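Member of s1p family of ribosomal proteins (Pyrococcus furiosus, PDB 5YH1) is a DHH-family protein that binds manganese and is probably an exonuclease acting on nucleic acid, here represented by its DHH domain. Local coordinates at residues A71-L82 and A203-V214. Sequence-based numbering, arbitrary orientation.
Sequences AGVALETAIIPL and ATEVARYINPEV
Helices 71-82 and 203-210 run side by side in the same direction, their axes 8.3 Å apart and 5° from parallel, with Ala71 facing Ala203, Leu75 facing Ala207 and Ala78 facing Asn211. Alanines on both helices permit this close approach: the methyls of Ala71 and Ala203 meet at 3.6 Å (CB to CB), near the manganese ligands Asp67 and Asp137, and Ala78 CB lies 3.9 Å from Ala207 CB. Two larger side chains interlock in knobs-into-holes fashion. Leu75 enters the hole formed by Ala203, Val206, Ala207 and Ile210; with its CG anti to the carbonyl carbon (chi1 -67°), Leu75 CD2 touches Ala203 O and lies 3.8 Å from Ile210 CD1. Ile210 returns the fit among Leu75, Ala78, Ile79 and Leu82, crossing Leu75 at about a right angle. Leu82 CD1 packs on Ile210 CG2, while its other branch passes alongside the Asn211 amide. Asn211, the first residue past the end of helix 203-210, swings CG anti to its own N (chi1 -172°) and delivers ND2 to Ala78 O, a 3.1 Å hydrogen bond. The donor lies on a carbonyl lone pair and the acceptor nearly in the amide plane. The first helix is kinked at Pro81, whose N cannot donate to Thr77 O, and Leu82 N stands 4.0 Å from Ala78 O, so the amide meets a carbonyl that the helix's own N-H does not reach. With an alanine here in place of Asn211, Ala78 O would probably lose its amide donor and a gap is likely to open beside Leu82. Beyond the turn, Val214 CG2 folds back onto Ala78 CB at 3.8 Å. The contact thus joins two helices of the DHH N-terminal domain through a buried, largely apolar seam whose alanines set the close spacing, with the Asn211 amide giving its one hydrogen bond across.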
loop_
_atom_site.group_PDB
_atom_site.type_symbol
_atom_site.label_atom_id
_atom_site.label_comp_id
_atom_site.label_asym_id
_atom_site.label_seq_id
_atom_site.Cartn_x
_atom_site.Cartn_y
_atom_site.Cartn_z
ATOM N N ALA A 71 1.301 -21.828 -13.548
ATOM C CA ALA A 71 2.689 -22.289 -13.542
ATOM C C ALA A 71 3.244 -22.340 -12.127
ATOM O O ALA A 71 3.828 -23.341 -11.712
ATOM C CB ALA A 71 3.542 -21.379 -14.407
ATOM N N GLY A 72 3.038 -21.268 -11.373
ATOM C CA GLY A 72 3.517 -21.221 -10.001
ATOM C C GLY A 72 2.908 -22.296 -9.134
ATOM O O GLY A 72 3.613 -22.943 -8.339
ATOM N N VAL A 73 1.600 -22.504 -9.282
ATOM C CA VAL A 73 0.902 -23.485 -8.447
ATOM C C VAL A 73 1.280 -24.911 -8.853
ATOM O O VAL A 73 1.402 -25.784 -7.998
ATOM C CB VAL A 73 -0.636 -23.270 -8.455
ATOM C CG1 VAL A 73 -1.348 -24.382 -7.698
ATOM C CG2 VAL A 73 -0.965 -21.929 -7.834
ATOM N N ALA A 74 1.485 -25.142 -10.144
ATOM C CA ALA A 74 2.016 -26.436 -10.608
ATOM C C ALA A 74 3.309 -26.791 -9.866
ATOM O O ALA A 74 3.441 -27.880 -9.306
ATOM C CB ALA A 74 2.261 -26.410 -12.112
ATOM N N LEU A 75 4.252 -25.852 -9.842
ATOM C CA LEU A 75 5.545 -26.089 -9.193
ATOM C C LEU A 75 5.410 -26.265 -7.683
ATOM O O LEU A 75 6.016 -27.168 -7.101
ATOM C CB LEU A 75 6.525 -24.964 -9.537
ATOM C CG LEU A 75 6.886 -24.973 -11.023
ATOM C CD1 LEU A 75 7.451 -23.636 -11.472
ATOM C CD2 LEU A 75 7.850 -26.107 -11.343
ATOM N N GLU A 76 4.591 -25.426 -7.054
ATOM C CA GLU A 76 4.330 -25.529 -5.614
ATOM C C GLU A 76 3.753 -26.899 -5.239
ATOM O O GLU A 76 4.123 -27.492 -4.211
ATOM C CB GLU A 76 3.390 -24.387 -5.154
ATOM C CG GLU A 76 2.889 -24.508 -3.721
ATOM C CD GLU A 76 2.130 -23.279 -3.209
ATOM O OE1 GLU A 76 1.471 -23.401 -2.163
ATOM O OE2 GLU A 76 2.190 -22.189 -3.808
ATOM N N THR A 77 2.847 -27.401 -6.075
ATOM C CA THR A 77 2.173 -28.669 -5.820
ATOM C C THR A 77 3.159 -29.848 -5.814
ATOM O O THR A 77 2.997 -30.786 -5.046
ATOM C CB THR A 77 1.050 -28.891 -6.854
ATOM O OG1 THR A 77 0.133 -27.798 -6.784
ATOM C CG2 THR A 77 0.294 -30.189 -6.596
ATOM N N ALA A 78 4.187 -29.781 -6.656
ATOM C CA ALA A 78 5.257 -30.789 -6.683
ATOM C C ALA A 78 6.268 -30.615 -5.536
ATOM O O ALA A 78 6.756 -31.585 -4.967
ATOM C CB ALA A 78 5.985 -30.718 -8.017
ATOM N N ILE A 79 6.588 -29.367 -5.214
ATOM C CA ILE A 79 7.630 -29.051 -4.233
ATOM C C ILE A 79 7.208 -29.328 -2.786
ATOM O O ILE A 79 7.957 -29.956 -2.031
ATOM C CB ILE A 79 8.081 -27.578 -4.387
ATOM C CG1 ILE A 79 8.850 -27.419 -5.693
ATOM C CG2 ILE A 79 8.956 -27.135 -3.215
ATOM C CD1 ILE A 79 8.930 -26.001 -6.199
ATOM N N ILE A 80 6.019 -28.870 -2.404
ATOM C CA ILE A 80 5.583 -28.934 -0.998
ATOM C C ILE A 80 5.639 -30.354 -0.413
ATOM O O ILE A 80 6.172 -30.537 0.682
ATOM C CB ILE A 80 4.173 -28.316 -0.796
ATOM C CG1 ILE A 80 4.191 -26.796 -1.017
ATOM C CG2 ILE A 80 3.616 -28.635 0.582
ATOM C CD1 ILE A 80 5.152 -26.033 -0.141
ATOM N N PRO A 81 5.094 -31.363 -1.129
ATOM C CA PRO A 81 5.186 -32.736 -0.605
ATOM C C PRO A 81 6.612 -33.225 -0.356
ATOM O O PRO A 81 6.844 -33.934 0.621
ATOM C CB PRO A 81 4.512 -33.583 -1.692
ATOM C CG PRO A 81 3.587 -32.648 -2.380
ATOM C CD PRO A 81 4.243 -31.296 -2.330
ATOM N N LEU A 82 7.550 -32.875 -1.232
ATOM C CA LEU A 82 8.942 -33.267 -1.035
ATOM C C LEU A 82 9.517 -32.588 0.205
ATOM O O LEU A 82 10.196 -33.224 1.002
ATOM C CB LEU A 82 9.807 -32.932 -2.254
ATOM C CG LEU A 82 9.559 -33.715 -3.542
ATOM C CD1 LEU A 82 10.642 -33.379 -4.555
ATOM C CD2 LEU A 82 9.506 -35.222 -3.289
ATOM N N ALA A 203 6.083 -25.268 -16.919
ATOM C CA ALA A 203 6.213 -25.441 -15.477
ATOM C C ALA A 203 5.598 -26.739 -15.010
ATOM O O ALA A 203 6.084 -27.361 -14.059
ATOM C CB ALA A 203 5.587 -24.266 -14.742
ATOM N N THR A 204 4.496 -27.132 -15.642
ATOM C CA THR A 204 3.885 -28.423 -15.324
ATOM C C THR A 204 4.848 -29.561 -15.666
ATOM O O THR A 204 5.015 -30.482 -14.870
ATOM C CB THR A 204 2.534 -28.612 -16.044
ATOM O OG1 THR A 204 1.597 -27.639 -15.567
ATOM C CG2 THR A 204 1.975 -29.997 -15.797
ATOM N N GLU A 205 5.523 -29.480 -16.813
ATOM C CA GLU A 205 6.499 -30.526 -17.173
ATOM C C GLU A 205 7.676 -30.512 -16.189
ATOM O O GLU A 205 8.058 -31.565 -15.666
ATOM C CB GLU A 205 6.985 -30.391 -18.613
ATOM C CG GLU A 205 5.885 -30.465 -19.674
ATOM C CD GLU A 205 5.230 -31.843 -19.841
ATOM O OE1 GLU A 205 5.622 -32.821 -19.171
ATOM O OE2 GLU A 205 4.298 -31.958 -20.664
ATOM N N VAL A 206 8.213 -29.331 -15.876
ATOM C CA VAL A 206 9.270 -29.256 -14.857
ATOM C C VAL A 206 8.788 -29.881 -13.558
ATOM O O VAL A 206 9.518 -30.669 -12.930
ATOM C CB VAL A 206 9.778 -27.824 -14.595
ATOM C CG1 VAL A 206 10.740 -27.812 -13.411
ATOM C CG2 VAL A 206 10.476 -27.264 -15.822
ATOM N N ALA A 207 7.560 -29.556 -13.161
ATOM C CA ALA A 207 7.001 -30.097 -11.920
ATOM C C ALA A 207 6.971 -31.627 -11.906
ATOM O O ALA A 207 7.201 -32.245 -10.870
ATOM C CB ALA A 207 5.605 -29.546 -11.671
ATOM N N ARG A 208 6.675 -32.231 -13.052
ATOM C CA ARG A 208 6.662 -33.692 -13.171
ATOM C C ARG A 208 8.061 -34.283 -12.948
ATOM O O ARG A 208 8.194 -35.338 -12.328
ATOM C CB ARG A 208 6.101 -34.126 -14.535
ATOM C CG ARG A 208 4.613 -33.844 -14.710
ATOM C CD ARG A 208 4.112 -34.168 -16.115
ATOM N NE ARG A 208 4.452 -35.545 -16.479
ATOM C CZ ARG A 208 5.485 -35.912 -17.241
ATOM N NH1 ARG A 208 6.293 -35.024 -17.806
ATOM N NH2 ARG A 208 5.703 -37.196 -17.451
ATOM N N TYR A 209 9.097 -33.605 -13.439
ATOM C CA TYR A 209 10.470 -34.025 -13.163
ATOM C C TYR A 209 10.867 -33.809 -11.701
ATOM O O TYR A 209 11.611 -34.608 -11.134
ATOM C CB TYR A 209 11.457 -33.323 -14.090
ATOM C CG TYR A 209 11.444 -33.874 -15.497
ATOM C CD1 TYR A 209 10.457 -33.501 -16.395
ATOM C CD2 TYR A 209 12.413 -34.774 -15.932
ATOM C CE1 TYR A 209 10.433 -33.986 -17.688
ATOM C CE2 TYR A 209 12.396 -35.267 -17.227
ATOM C CZ TYR A 209 11.393 -34.874 -18.098
ATOM O OH TYR A 209 11.347 -35.353 -19.389
ATOM N N ILE A 210 10.367 -32.739 -11.083
ATOM C CA ILE A 210 10.639 -32.500 -9.672
ATOM C C ILE A 210 10.022 -33.604 -8.832
ATOM O O ILE A 210 10.677 -34.135 -7.939
ATOM C CB ILE A 210 10.108 -31.123 -9.201
ATOM C CG1 ILE A 210 10.941 -30.004 -9.821
ATOM C CG2 ILE A 210 10.150 -31.014 -7.682
ATOM C CD1 ILE A 210 10.266 -28.653 -9.803
ATOM N N ASN A 211 8.762 -33.936 -9.111
ATOM C CA ASN A 211 8.025 -34.899 -8.303
ATOM C C ASN A 211 7.010 -35.687 -9.144
ATOM O O ASN A 211 5.843 -35.309 -9.233
ATOM C CB ASN A 211 7.325 -34.182 -7.139
ATOM C CG ASN A 211 6.702 -35.142 -6.150
ATOM O OD1 ASN A 211 6.749 -36.356 -6.331
ATOM N ND2 ASN A 211 6.112 -34.605 -5.098
ATOM N N PRO A 212 7.451 -36.801 -9.755
ATOM C CA PRO A 212 6.547 -37.569 -10.624
ATOM C C PRO A 212 5.213 -37.984 -9.992
ATOM O O PRO A 212 4.247 -38.170 -10.712
ATOM C CB PRO A 212 7.393 -38.790 -11.015
ATOM C CG PRO A 212 8.800 -38.298 -10.953
ATOM C CD PRO A 212 8.826 -37.339 -9.786
ATOM N N GLU A 213 5.146 -38.096 -8.668
ATOM C CA GLU A 213 3.906 -38.492 -7.997
ATOM C C GLU A 213 2.733 -37.524 -8.150
ATOM O O GLU A 213 1.595 -37.929 -7.944
ATOM C CB GLU A 213 4.134 -38.740 -6.498
ATOM C CG GLU A 213 4.402 -40.189 -6.129
ATOM C CD GLU A 213 5.882 -40.512 -6.028
ATOM O OE1 GLU A 213 6.357 -40.726 -4.887
ATOM O OE2 GLU A 213 6.570 -40.547 -7.079
ATOM N N VAL A 214 2.981 -36.257 -8.482
ATOM C CA VAL A 214 1.874 -35.290 -8.580
ATOM C C VAL A 214 1.290 -35.179 -9.990
ATOM O O VAL A 214 0.380 -34.382 -10.220
ATOM C CB VAL A 214 2.261 -33.885 -8.044
ATOM C CG1 VAL A 214 2.756 -33.992 -6.608
ATOM C CG2 VAL A 214 3.290 -33.196 -8.930
#